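Local structure of chromosome partition protein Smc (Pyrococcus furiosus, 5XNS) at residues G70-P75 with M381-S386; V100-R105 with Y114-R119; E181-A186 with E232-F237; L339-V344 with R366-A371. The protein is probably required for chromosome condensation and partitioning, binding and hydrolysing ATP in a head domain that its two termini build together. All coordinates share one frame; numbering follows the deposited sequence.

Interaction 1: residues G70-P75 with M381-S386; sequences GSKNEP and MRDGVS
The carboxylate of D383, in the tight turn of a beta hairpin, and the side-chain amide of N73 approach obliquely, their planes 66° apart, and ND2 of N73 stays a loose 3.9 Å from OD2 of D383. The other oxygen faces K72. NZ of K72 makes a weak salt bridge of 3.4 Å to OD1 of D383, and CD of K72 passes equally near that oxygen, at 3.4 Å. The extended chain of K72, CG anti to the backbone N (chi1 176°), carries CD alongside the carboxylate on the way to NZ.

D383 and G384 are the two turn residues of the hairpin, which joins strands 375-381 and 386-392. Both have positive phi, close to a type I' turn, and R382 and V385 pair their backbones on either side of it. Opposite sits another tight turn, S71 to E74. One water ties the turns together: it accepts from N73 N at 2.8 Å, donates to D383 O at 3.0 Å and bonds S71 OG at 2.7 Å.

This is a surface contact of the ATPase head, but S386, just past the turn, bonds through OG to S37 O of the ATP-binding loop. E74 sends OE1 to N17 N, while its OE2 lies by V385. CG2 of V385 lies 3.3 Å from the hydroxyl OG of S71 and 3.7 Å from CB of S71.

Interaction 2: residues V100-R105 with Y114-R119; sequences VVIRRR and YWLNGR
V101 N donates a hydrogen bond to OD1 of N117, 2.7 Å away, and N117 N answers with a 2.9 Å bond to V101 O. V101 N sits 40° out of the amide plane of N117, off the lone pairs. The two bonds lie at the open end of the beta hairpin of strands 99-106 and 112-116, away from its loop, in the antiparallel sheet of the ATPase head. Here the chain leaves strand 112-116 through a type I' turn, L116 to R119, and N117 at its first corner replaces a strand's carbonyl with its own side chain. Further along, R103 and W115 form a hydrogen-bonded pair, and I102-L116 and R104-Y114 are non-hydrogen-bonded pairs.

The R104 chain runs alongside the Y114 ring in the same direction. CG of R104 is over the ring face, 4.1 Å from the Y114 centroid, a CH-pi contact. The hydroxyl then comes over one face of the guanidinium, whose plane is only 30° from the ring; NE of R104 is 3.4 Å from OH of Y114, at an angle too poor for a bond. The arginine's polar end is held by F48 O, G52 O and S112 OG.

On the face bearing R103 and W115, the benzene part of the indole meets methylenes of two arginines. CG of R103 meets CE3 of W115 at 3.9 Å, and CD of R105 meets CH2 of W115 at 3.8 Å, while the R105 guanidinium pairs with E81. CD2 of L116 rests 3.8 Å from CG1 of V100.

Interaction 3: residues E181-A186 with E232-F237; sequences EELKQA and ESIIEF
Apolar contacts carry this meeting of two helices, and I234 makes most of them. Its CB points at the neighbouring helix, and its two branches divide the work. The longer branch, with CG1 beside the backbone N (chi1 -61°), carries CD1 down against the other helix: CD1 of I234 is 3.7 Å from CB of E182 and 3.8 Å from the backbone N of L183. CB of A186, one turn further on, is a looser neighbour at 4.5 Å from the same methyl. The shorter branch turns the other way, and CG2 of I234 rests 3.9 Å from CB of L183. L183 continues the apolar line outward: its CD2 approaches CG1 of I235 at 4.3 Å. I234 and A186 are buried, whereas L183 and I235 lie nearer the border, where solvent begins.

Polar groups bond within their own helices. E182 touches I234 with CB, and OE1 of E182 comes to 4.2 Å from CG1 of I234, while OE2 forms a salt bridge with K178 one turn back. S233 bonds through OG to E230 O. Across the pair nothing but van der Waals contact was found.

In backbone terms, the segments run in nearly opposite directions, 157° between their axes, which come within 9.6 Å. L183 and I234 have the closest alpha carbons. Both segments lie in predicted coiled-coil regions, on helices 170-200 and 210-267, and an engineered linker, residues 202-208, replaces the rest of the arm; the pair is the antiparallel coiled coil by which an SMC arm leaves its ATPase head.

Interaction 4: residues L339-V344 with R366-A371; sequences LDDANV and RDVMMA
Two helix starts meet here, 341-344 and 367-370, with the alpha carbons of V344 and M369 6.3 Å apart. In the ABC-type ATPase fold of the head, L339 and D340 fit the D-loop by sequence, and R366 follows strand 359-363 where such ATPases carry their switch loop.

R366 bridges the two. Its side chain bends twice, at chi2 and chi3, bringing the guanidinium end-on to the carbonyl of L339. NH2 bonds L339 O at 2.8 Å, and NH1 reaches the same oxygen at 3.2 Å with a more bent geometry (137°). L339 O lies in the guanidinium plane, as nearly does the next partner: NH2 also forms a 3.0 Å salt bridge with OD1 of D341, almost straight at 173°. Two acceptors on NH2 fix the rotation of the group, and the methyl CG2 of V344 lies over one face, 3.6 Å from NH2. NH1 also bonds a citrate, probably from the crystallisation liquor, and the R366 side chain is about 8 Å from that of K39 in the ATP site.

D340 caps the first helix: its OD1 takes N343 N at 2.9 Å. At the second, D367 is salt-bridged to R40 of the Segregation and condensation protein A chain, and L43 of that same chain packs on M370.

Beside the arginine the contact turns apolar. CG1 of V344 faces CB of V368, and the same methyl of V344 sits 3.9 Å from CB of M369.

In the fold
Interactions 1, 2 and 4 belong to the globular ATPase head, and interaction 3 to the coiled coil that projects from it. Residues 70-75 pair with 381-386, so interaction 1 closes a loop of 305 residues that holds the other three, which follow in series as 2, 3 and 4. Interaction 2 sits in the antiparallel sheet, whereas interactions 1 and 4 flank the mixed sheet, at a hairpin tip and beyond strand 359-363; their centres are 31 Å apart. Interaction 3 is 66 Å from interaction 1, between centres. The N- and C-terminal parts thus join into one head, with the ATP site near interactions 1 and 4.

Interaction 1: residues G70-P75 with M381-S386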
loop_
_atom_site.group_PDB
_atom_site.type_symbol
_atom_site.label_atom_id
_atom_site.label_comp_id
_atom_site.label_asym_id
_atom_site.label_seq_id
_atom_site.Cartn_x
_atom_site.Cartn_y
_atom_site.Cartn_z
ATOM N N GLY A 70 8.646 13.534 24.097
ATOM C CA GLY A 70 9.885 13.821 24.792
ATOM C C GLY A 70 10.637 12.565 25.197
ATOM O O GLY A 70 10.095 11.459 25.252
ATOM N N SER A 71 11.922 12.749 25.495
ATOM C CA SER A 71 12.794 11.629 25.827
ATOM C C SER A 71 13.820 12.086 26.860
ATOM O O SER A 71 13.797 13.230 27.322
ATOM C CB SER A 71 13.488 11.095 24.575
ATOM O OG SER A 71 14.189 12.161 23.948
ATOM N N LYS A 72 14.737 11.175 27.200
ATOM C CA LYS A 72 15.825 11.498 28.119
ATOM C C LYS A 72 16.454 12.847 27.787
ATOM O O LYS A 72 16.562 13.724 28.652
ATOM C CB LYS A 72 16.884 10.393 28.085
ATOM C CG LYS A 72 18.134 10.664 28.941
ATOM C CD LYS A 72 19.188 9.584 28.688
ATOM C CE LYS A 72 20.531 9.887 29.345
ATOM N NZ LYS A 72 21.540 8.853 28.930
ATOM N N ASN A 73 16.847 13.045 26.527
ATOM C CA ASN A 73 17.588 14.232 26.129
ATOM C C ASN A 73 16.762 15.202 25.305
ATOM O O ASN A 73 17.322 16.149 24.752
ATOM C CB ASN A 73 18.841 13.841 25.341
ATOM C CG ASN A 73 19.722 12.876 26.101
ATOM O OD1 ASN A 73 19.940 13.034 27.306
ATOM N ND2 ASN A 73 20.220 11.854 25.405
ATOM N N GLU A 74 15.453 15.002 25.201
ATOM C CA GLU A 74 14.674 15.880 24.342
ATOM C C GLU A 74 13.378 16.296 25.016
ATOM O O GLU A 74 12.779 15.518 25.774
ATOM C CB GLU A 74 14.362 15.207 22.993
ATOM C CG GLU A 74 15.613 14.891 22.201
ATOM C CD GLU A 74 15.331 14.533 20.754
ATOM O OE1 GLU A 74 14.292 14.996 20.215
ATOM O OE2 GLU A 74 16.166 13.812 20.153
ATOM N N PRO A 75 12.919 17.515 24.755
ATOM C CA PRO A 75 11.597 17.935 25.202
ATOM C C PRO A 75 10.524 17.373 24.285
ATOM O O PRO A 75 10.823 16.938 23.161
ATOM C CB PRO A 75 11.673 19.463 25.094
ATOM C CG PRO A 75 12.537 19.667 23.887
ATOM C CD PRO A 75 13.586 18.572 23.964
ATOM N N MET A 381 16.509 2.314 18.496
ATOM C CA MET A 381 16.075 3.339 19.430
ATOM C C MET A 381 17.220 3.648 20.383
ATOM O O MET A 381 17.682 2.764 21.113
ATOM C CB MET A 381 14.830 2.906 20.201
ATOM C CG MET A 381 14.044 4.088 20.704
ATOM S SD MET A 381 12.477 3.641 21.461
ATOM C CE MET A 381 13.058 2.863 22.968
ATOM N N ARG A 382 17.691 4.899 20.348
ATOM C CA ARG A 382 18.791 5.389 21.178
ATOM C C ARG A 382 18.224 6.452 22.123
ATOM O O ARG A 382 17.933 7.576 21.698
ATOM C CB ARG A 382 19.908 5.945 20.295
ATOM C CG ARG A 382 21.159 6.413 21.033
ATOM C CD ARG A 382 22.333 6.613 20.067
ATOM N NE ARG A 382 22.249 7.901 19.374
ATOM C CZ ARG A 382 22.837 9.025 19.793
ATOM N NH1 ARG A 382 23.557 9.031 20.912
ATOM N NH2 ARG A 382 22.699 10.156 19.093
ATOM N N ASP A 383 18.054 6.080 23.399
ATOM C CA ASP A 383 17.603 6.991 24.460
ATOM C C ASP A 383 16.162 7.450 24.208
ATOM O O ASP A 383 15.838 8.646 24.284
ATOM C CB ASP A 383 18.544 8.199 24.619
ATOM C CG ASP A 383 19.911 7.831 25.228
ATOM O OD1 ASP A 383 19.950 7.249 26.340
ATOM O OD2 ASP A 383 20.947 8.138 24.583
ATOM N N GLY A 384 15.292 6.481 23.915
ATOM C CA GLY A 384 13.906 6.765 23.604
ATOM C C GLY A 384 13.683 7.489 22.299
ATOM O O GLY A 384 12.587 8.008 22.076
ATOM N N VAL A 385 14.680 7.538 21.419
ATOM C CA VAL A 385 14.559 8.219 20.138
ATOM C C VAL A 385 15.011 7.262 19.036
ATOM O O VAL A 385 16.080 6.647 19.138
ATOM C CB VAL A 385 15.380 9.521 20.115
ATOM C CG1 VAL A 385 15.161 10.264 18.815
ATOM C CG2 VAL A 385 15.001 10.419 21.308
ATOM N N SER A 386 14.197 7.127 17.994
ATOM C CA SER A 386 14.531 6.226 16.897
ATOM C C SER A 386 15.468 6.907 15.911
ATOM O O SER A 386 15.291 8.081 15.578
ATOM C CB SER A 386 13.262 5.765 16.167
ATOM O OG SER A 386 12.437 4.985 17.017
HETATM O O HOH W 1 16.817 11.497 24.151
#

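Interaction 2: residues V100-R105 with Y114-R119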
loop_
_atom_site.group_PDB
_atom_site.type_symbol
_atom_site.label_atom_id
_atom_site.label_comp_id
_atom_site.label_asym_id
_atom_site.label_seq_id
_atom_site.Cartn_x
_atom_site.Cartn_y
_atom_site.Cartn_z
ATOM N N VAL A 100 6.344 15.496 -6.193
ATOM C CA VAL A 100 5.154 15.876 -5.451
ATOM C C VAL A 100 5.449 15.636 -3.977
ATOM O O VAL A 100 5.845 14.525 -3.592
ATOM C CB VAL A 100 3.921 15.087 -5.910
ATOM C CG1 VAL A 100 2.786 15.253 -4.909
ATOM C CG2 VAL A 100 3.502 15.524 -7.314
ATOM N N VAL A 101 5.296 16.678 -3.163
ATOM C CA VAL A 101 5.530 16.596 -1.727
ATOM C C VAL A 101 4.201 16.786 -1.005
ATOM O O VAL A 101 3.495 17.778 -1.223
ATOM C CB VAL A 101 6.569 17.627 -1.262
ATOM C CG1 VAL A 101 6.898 17.422 0.218
ATOM C CG2 VAL A 101 7.824 17.499 -2.108
ATOM N N ILE A 102 3.845 15.820 -0.171
ATOM C CA ILE A 102 2.707 15.938 0.727
ATOM C C ILE A 102 3.249 15.999 2.144
ATOM O O ILE A 102 4.124 15.206 2.518
ATOM C CB ILE A 102 1.717 14.776 0.549
ATOM C CG1 ILE A 102 1.150 14.821 -0.871
ATOM C CG2 ILE A 102 0.592 14.879 1.585
ATOM C CD1 ILE A 102 0.401 13.575 -1.295
ATOM N N ARG A 103 2.768 16.968 2.910
ATOM C CA ARG A 103 3.220 17.204 4.271
ATOM C C ARG A 103 1.993 17.325 5.158
ATOM O O ARG A 103 1.027 17.989 4.778
ATOM C CB ARG A 103 4.083 18.467 4.333
ATOM C CG ARG A 103 4.513 18.921 5.727
ATOM C CD ARG A 103 5.514 20.092 5.632
ATOM N NE ARG A 103 6.841 19.632 5.213
ATOM C CZ ARG A 103 7.359 19.780 3.989
ATOM N NH1 ARG A 103 6.681 20.412 3.026
ATOM N NH2 ARG A 103 8.574 19.302 3.727
ATOM N N ARG A 104 2.001 16.644 6.305
ATOM C CA ARG A 104 0.942 16.782 7.294
ATOM C C ARG A 104 1.547 17.077 8.662
ATOM O O ARG A 104 2.565 16.487 9.040
ATOM C CB ARG A 104 0.063 15.529 7.377
ATOM C CG ARG A 104 -1.033 15.609 8.422
ATOM C CD ARG A 104 -1.791 14.294 8.535
ATOM N NE ARG A 104 -2.805 14.332 9.586
ATOM C CZ ARG A 104 -3.610 13.317 9.904
ATOM N NH1 ARG A 104 -3.530 12.161 9.246
ATOM N NH2 ARG A 104 -4.495 13.461 10.883
ATOM N N ARG A 105 0.922 18.002 9.393
ATOM C CA ARG A 105 1.210 18.235 10.808
ATOM C C ARG A 105 -0.047 18.029 11.634
ATOM O O ARG A 105 -1.135 18.454 11.231
ATOM C CB ARG A 105 1.686 19.655 11.094
ATOM C CG ARG A 105 3.014 20.006 10.563
ATOM C CD ARG A 105 3.337 21.439 10.975
ATOM N NE ARG A 105 4.635 21.819 10.451
ATOM C CZ ARG A 105 5.164 23.022 10.588
ATOM N NH1 ARG A 105 6.354 23.268 10.066
ATOM N NH2 ARG A 105 4.491 23.969 11.234
ATOM N N TYR A 114 -2.298 20.365 6.188
ATOM C CA TYR A 114 -1.693 19.693 5.046
ATOM C C TYR A 114 -1.083 20.716 4.104
ATOM O O TYR A 114 -1.573 21.842 3.981
ATOM C CB TYR A 114 -2.701 18.852 4.260
ATOM C CG TYR A 114 -3.301 17.683 5.014
ATOM C CD1 TYR A 114 -2.783 16.398 4.875
ATOM C CD2 TYR A 114 -4.402 17.856 5.836
ATOM C CE1 TYR A 114 -3.340 15.314 5.558
ATOM C CE2 TYR A 114 -4.967 16.784 6.520
ATOM C CZ TYR A 114 -4.436 15.524 6.378
ATOM O OH TYR A 114 -5.017 14.478 7.058
ATOM N N TRP A 115 -0.013 20.301 3.429
ATOM C CA TRP A 115 0.621 21.064 2.363
ATOM C C TRP A 115 0.805 20.179 1.131
ATOM O O TRP A 115 1.144 18.995 1.243
ATOM C CB TRP A 115 1.968 21.602 2.799
ATOM C CG TRP A 115 1.897 22.687 3.846
ATOM C CD1 TRP A 115 1.992 24.028 3.634
ATOM C CD2 TRP A 115 1.736 22.515 5.258
ATOM N NE1 TRP A 115 1.904 24.706 4.823
ATOM C CE2 TRP A 115 1.745 23.801 5.838
ATOM C CE3 TRP A 115 1.589 21.401 6.087
ATOM C CZ2 TRP A 115 1.602 24.006 7.210
ATOM C CZ3 TRP A 115 1.447 21.602 7.448
ATOM C CH2 TRP A 115 1.454 22.899 7.999
ATOM N N LEU A 116 0.597 20.766 -0.044
ATOM C CA LEU A 116 0.872 20.122 -1.322
ATOM C C LEU A 116 1.920 20.984 -2.010
ATOM O O LEU A 116 1.637 22.134 -2.364
ATOM C CB LEU A 116 -0.399 20.003 -2.165
ATOM C CG LEU A 116 -0.564 18.831 -3.135
ATOM C CD1 LEU A 116 -1.404 19.254 -4.331
ATOM C CD2 LEU A 116 0.764 18.231 -3.574
ATOM N N ASN A 117 3.123 20.441 -2.178
ATOM C CA ASN A 117 4.242 21.165 -2.781
ATOM C C ASN A 117 4.339 22.584 -2.234
ATOM O O ASN A 117 4.348 23.566 -2.980
ATOM C CB ASN A 117 4.124 21.189 -4.305
ATOM C CG ASN A 117 4.355 19.831 -4.924
ATOM O OD1 ASN A 117 5.231 19.076 -4.485
ATOM N ND2 ASN A 117 3.576 19.505 -5.950
ATOM N N GLY A 118 4.367 22.691 -0.907
ATOM C CA GLY A 118 4.556 23.955 -0.235
ATOM C C GLY A 118 3.300 24.779 -0.007
ATOM O O GLY A 118 3.284 25.615 0.898
ATOM N N ARG A 119 2.249 24.575 -0.798
ATOM C CA ARG A 119 1.012 25.330 -0.634
ATOM C C ARG A 119 0.035 24.568 0.254
ATOM O O ARG A 119 -0.090 23.347 0.141
ATOM C CB ARG A 119 0.362 25.607 -1.992
ATOM C CG ARG A 119 1.279 26.261 -3.029
ATOM C CD ARG A 119 1.649 27.697 -2.663
ATOM N NE ARG A 119 2.136 28.455 -3.822
ATOM C CZ ARG A 119 2.389 29.765 -3.813
ATOM N NH1 ARG A 119 2.206 30.475 -2.703
ATOM N NH2 ARG A 119 2.823 30.370 -4.915
#

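Interaction 3: residues E181-A186 with E232-F237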
loop_
_atom_site.group_PDB
_atom_site.type_symbol
_atom_site.label_atom_id
_atom_site.label_comp_id
_atom_site.label_asym_id
_atom_site.label_seq_id
_atom_site.Cartn_x
_atom_site.Cartn_y
_atom_site.Cartn_z
ATOM N N GLU A 181 -30.118 10.560 -17.083
ATOM C CA GLU A 181 -30.536 11.953 -17.053
ATOM C C GLU A 181 -31.217 12.335 -18.357
ATOM O O GLU A 181 -32.284 12.964 -18.353
ATOM C CB GLU A 181 -29.326 12.848 -16.789
ATOM C CG GLU A 181 -29.683 14.285 -16.569
ATOM C CD GLU A 181 -30.440 14.470 -15.284
ATOM O OE1 GLU A 181 -30.043 13.835 -14.275
ATOM O OE2 GLU A 181 -31.431 15.236 -15.287
ATOM N N GLU A 182 -30.614 11.950 -19.487
ATOM C CA GLU A 182 -31.227 12.182 -20.791
ATOM C C GLU A 182 -32.582 11.493 -20.904
ATOM O O GLU A 182 -33.543 12.083 -21.414
ATOM C CB GLU A 182 -30.294 11.694 -21.895
ATOM C CG GLU A 182 -29.012 12.507 -22.023
ATOM C CD GLU A 182 -27.998 11.845 -22.942
ATOM O OE1 GLU A 182 -28.424 11.138 -23.888
ATOM O OE2 GLU A 182 -26.778 12.024 -22.715
ATOM N N LEU A 183 -32.667 10.234 -20.458
ATOM C CA LEU A 183 -33.943 9.514 -20.458
ATOM C C LEU A 183 -34.981 10.257 -19.630
ATOM O O LEU A 183 -36.136 10.416 -20.048
ATOM C CB LEU A 183 -33.753 8.109 -19.892
ATOM C CG LEU A 183 -34.445 6.890 -20.506
ATOM C CD1 LEU A 183 -34.827 5.891 -19.410
ATOM C CD2 LEU A 183 -35.632 7.224 -21.398
ATOM N N LYS A 184 -34.582 10.701 -18.432
ATOM C CA LYS A 184 -35.475 11.482 -17.594
ATOM C C LYS A 184 -36.050 12.674 -18.357
ATOM O O LYS A 184 -37.265 12.887 -18.369
ATOM C CB LYS A 184 -34.722 11.942 -16.352
ATOM C CG LYS A 184 -35.479 12.904 -15.479
ATOM C CD LYS A 184 -34.581 13.357 -14.353
ATOM C CE LYS A 184 -35.212 14.488 -13.570
ATOM N NZ LYS A 184 -34.410 14.748 -12.357
ATOM N N GLN A 185 -35.188 13.455 -19.022
ATOM C CA GLN A 185 -35.682 14.617 -19.753
ATOM C C GLN A 185 -36.598 14.199 -20.893
ATOM O O GLN A 185 -37.621 14.845 -21.144
ATOM C CB GLN A 185 -34.522 15.446 -20.282
ATOM C CG GLN A 185 -33.784 16.224 -19.223
ATOM C CD GLN A 185 -32.598 16.979 -19.802
ATOM O OE1 GLN A 185 -31.616 16.371 -20.243
ATOM N NE2 GLN A 185 -32.690 18.311 -19.824
ATOM N N ALA A 186 -36.252 13.115 -21.592
ATOM C CA ALA A 186 -37.104 12.637 -22.667
ATOM C C ALA A 186 -38.496 12.312 -22.145
ATOM O O ALA A 186 -39.500 12.723 -22.740
ATOM C CB ALA A 186 -36.469 11.420 -23.337
ATOM N N GLU A 232 -36.050 5.666 -27.289
ATOM C CA GLU A 232 -35.668 4.294 -27.591
ATOM C C GLU A 232 -34.159 4.167 -27.736
ATOM O O GLU A 232 -33.569 3.195 -27.251
ATOM C CB GLU A 232 -36.376 3.807 -28.853
ATOM C CG GLU A 232 -36.102 2.346 -29.172
ATOM C CD GLU A 232 -36.447 1.414 -28.008
ATOM O OE1 GLU A 232 -35.518 0.786 -27.450
ATOM O OE2 GLU A 232 -37.643 1.311 -27.650
ATOM N N SER A 233 -33.506 5.150 -28.366
ATOM C CA SER A 233 -32.066 5.015 -28.536
ATOM C C SER A 233 -31.323 5.180 -27.211
ATOM O O SER A 233 -30.266 4.568 -27.022
ATOM C CB SER A 233 -31.553 6.007 -29.573
ATOM O OG SER A 233 -31.536 7.315 -29.055
ATOM N N ILE A 234 -31.843 5.988 -26.283
ATOM C CA ILE A 234 -31.200 6.068 -24.976
ATOM C C ILE A 234 -31.322 4.735 -24.252
ATOM O O ILE A 234 -30.384 4.286 -23.585
ATOM C CB ILE A 234 -31.785 7.216 -24.135
ATOM C CG1 ILE A 234 -31.564 8.570 -24.819
ATOM C CG2 ILE A 234 -31.191 7.214 -22.713
ATOM C CD1 ILE A 234 -32.433 9.688 -24.224
ATOM N N ILE A 235 -32.471 4.073 -24.374
ATOM C CA ILE A 235 -32.643 2.801 -23.678
ATOM C C ILE A 235 -31.688 1.753 -24.235
ATOM O O ILE A 235 -31.126 0.948 -23.483
ATOM C CB ILE A 235 -34.112 2.348 -23.750
ATOM C CG1 ILE A 235 -34.964 3.211 -22.802
ATOM C CG2 ILE A 235 -34.239 0.849 -23.433
ATOM C CD1 ILE A 235 -36.454 3.098 -23.040
ATOM N N GLU A 236 -31.473 1.750 -25.553
ATOM C CA GLU A 236 -30.479 0.845 -26.123
ATOM C C GLU A 236 -29.083 1.176 -25.609
ATOM O O GLU A 236 -28.340 0.278 -25.200
ATOM C CB GLU A 236 -30.527 0.904 -27.645
ATOM C CG GLU A 236 -31.881 0.508 -28.184
ATOM C CD GLU A 236 -32.009 0.670 -29.690
ATOM O OE1 GLU A 236 -31.674 1.763 -30.219
ATOM O OE2 GLU A 236 -32.478 -0.293 -30.338
ATOM N N PHE A 237 -28.713 2.464 -25.610
ATOM C CA PHE A 237 -27.410 2.867 -25.087
ATOM C C PHE A 237 -27.215 2.383 -23.651
ATOM O O PHE A 237 -26.161 1.825 -23.318
ATOM C CB PHE A 237 -27.254 4.380 -25.181
ATOM C CG PHE A 237 -25.919 4.897 -24.685
ATOM C CD1 PHE A 237 -24.755 4.688 -25.417
ATOM C CD2 PHE A 237 -25.831 5.604 -23.504
ATOM C CE1 PHE A 237 -23.533 5.168 -24.966
ATOM C CE2 PHE A 237 -24.618 6.089 -23.052
ATOM C CZ PHE A 237 -23.467 5.871 -23.792
#

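Interaction 4: residues L339-V344 with R366-A371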
loop_
_atom_site.group_PDB
_atom_site.type_symbol
_atom_site.label_atom_id
_atom_site.label_comp_id
_atom_site.label_asym_id
_atom_site.label_seq_id
_atom_site.Cartn_x
_atom_site.Cartn_y
_atom_site.Cartn_z
ATOM N N LEU A 339 4.298 -17.239 9.642
ATOM C CA LEU A 339 4.948 -17.965 8.562
ATOM C C LEU A 339 6.319 -18.436 9.028
ATOM O O LEU A 339 7.090 -17.652 9.599
ATOM C CB LEU A 339 5.098 -17.099 7.308
ATOM C CG LEU A 339 3.857 -16.482 6.661
ATOM C CD1 LEU A 339 4.276 -15.636 5.459
ATOM C CD2 LEU A 339 2.844 -17.548 6.231
ATOM N N ASP A 340 6.630 -19.702 8.764
ATOM C CA ASP A 340 7.982 -20.168 9.012
ATOM C C ASP A 340 8.916 -19.682 7.902
ATOM O O ASP A 340 8.505 -19.049 6.916
ATOM C CB ASP A 340 8.027 -21.693 9.171
ATOM C CG ASP A 340 7.624 -22.446 7.905
ATOM O OD1 ASP A 340 7.735 -21.913 6.779
ATOM O OD2 ASP A 340 7.236 -23.623 8.038
ATOM N N ASP A 341 10.200 -19.997 8.072
ATOM C CA ASP A 341 11.218 -19.496 7.160
ATOM C C ASP A 341 10.976 -19.970 5.735
ATOM O O ASP A 341 11.196 -19.215 4.781
ATOM C CB ASP A 341 12.602 -19.931 7.643
ATOM C CG ASP A 341 13.135 -19.055 8.766
ATOM O OD1 ASP A 341 12.398 -18.145 9.225
ATOM O OD2 ASP A 341 14.297 -19.282 9.188
ATOM N N ALA A 342 10.552 -21.228 5.566
ATOM C CA ALA A 342 10.294 -21.750 4.225
ATOM C C ALA A 342 9.199 -20.955 3.528
ATOM O O ALA A 342 9.310 -20.618 2.337
ATOM C CB ALA A 342 9.907 -23.232 4.300
ATOM N N ASN A 343 8.131 -20.641 4.253
ATOM C CA ASN A 343 7.070 -19.830 3.668
ATOM C C ASN A 343 7.518 -18.382 3.454
ATOM O O ASN A 343 7.180 -17.771 2.434
ATOM C CB ASN A 343 5.834 -19.897 4.553
ATOM C CG ASN A 343 4.986 -21.117 4.262
ATOM O OD1 ASN A 343 4.797 -21.497 3.107
ATOM N ND2 ASN A 343 4.479 -21.741 5.305
ATOM N N VAL A 344 8.278 -17.813 4.402
ATOM C CA VAL A 344 8.725 -16.430 4.234
ATOM C C VAL A 344 9.593 -16.306 2.993
ATOM O O VAL A 344 9.495 -15.330 2.244
ATOM C CB VAL A 344 9.457 -15.937 5.497
ATOM C CG1 VAL A 344 10.133 -14.601 5.223
ATOM C CG2 VAL A 344 8.477 -15.783 6.629
ATOM N N ARG A 366 12.906 -10.555 9.710
ATOM C CA ARG A 366 13.175 -11.905 9.235
ATOM C C ARG A 366 14.249 -11.821 8.157
ATOM O O ARG A 366 14.045 -11.168 7.125
ATOM C CB ARG A 366 11.900 -12.541 8.683
ATOM C CG ARG A 366 10.704 -12.502 9.629
ATOM C CD ARG A 366 10.867 -13.445 10.815
ATOM N NE ARG A 366 10.821 -14.848 10.422
ATOM C CZ ARG A 366 9.701 -15.535 10.217
ATOM N NH1 ARG A 366 8.517 -14.935 10.343
ATOM N NH2 ARG A 366 9.763 -16.816 9.849
ATOM N N ASP A 367 15.392 -12.468 8.389
ATOM C CA ASP A 367 16.504 -12.271 7.461
ATOM C C ASP A 367 16.207 -12.870 6.097
ATOM O O ASP A 367 16.728 -12.383 5.086
ATOM C CB ASP A 367 17.820 -12.834 8.015
ATOM C CG ASP A 367 17.721 -14.288 8.468
ATOM O OD1 ASP A 367 16.799 -15.018 8.032
ATOM O OD2 ASP A 367 18.613 -14.711 9.247
ATOM N N VAL A 368 15.353 -13.893 6.039
ATOM C CA VAL A 368 14.979 -14.462 4.744
ATOM C C VAL A 368 14.170 -13.458 3.920
ATOM O O VAL A 368 14.270 -13.416 2.683
ATOM C CB VAL A 368 14.214 -15.782 4.952
ATOM C CG1 VAL A 368 13.758 -16.299 3.638
ATOM C CG2 VAL A 368 15.119 -16.810 5.616
ATOM N N MET A 369 13.342 -12.645 4.580
ATOM C CA MET A 369 12.651 -11.564 3.868
ATOM C C MET A 369 13.647 -10.477 3.463
ATOM O O MET A 369 13.672 -10.018 2.311
ATOM C CB MET A 369 11.548 -10.992 4.761
ATOM C CG MET A 369 10.813 -9.808 4.165
ATOM S SD MET A 369 9.927 -10.287 2.669
ATOM C CE MET A 369 8.594 -11.237 3.394
ATOM N N MET A 370 14.506 -10.100 4.408
ATOM C CA MET A 370 15.538 -9.076 4.236
ATOM C C MET A 370 16.468 -9.345 3.056
ATOM O O MET A 370 16.850 -8.420 2.320
ATOM C CB MET A 370 16.367 -9.059 5.516
ATOM C CG MET A 370 16.436 -7.795 6.223
ATOM S SD MET A 370 17.195 -8.179 7.815
ATOM C CE MET A 370 15.724 -8.572 8.732
ATOM N N ALA A 371 16.890 -10.605 2.905
ATOM C CA ALA A 371 17.918 -10.979 1.936
ATOM C C ALA A 371 17.594 -10.513 0.523
ATOM O O ALA A 371 18.508 -10.211 -0.254
ATOM C CB ALA A 371 18.114 -12.505 1.961
#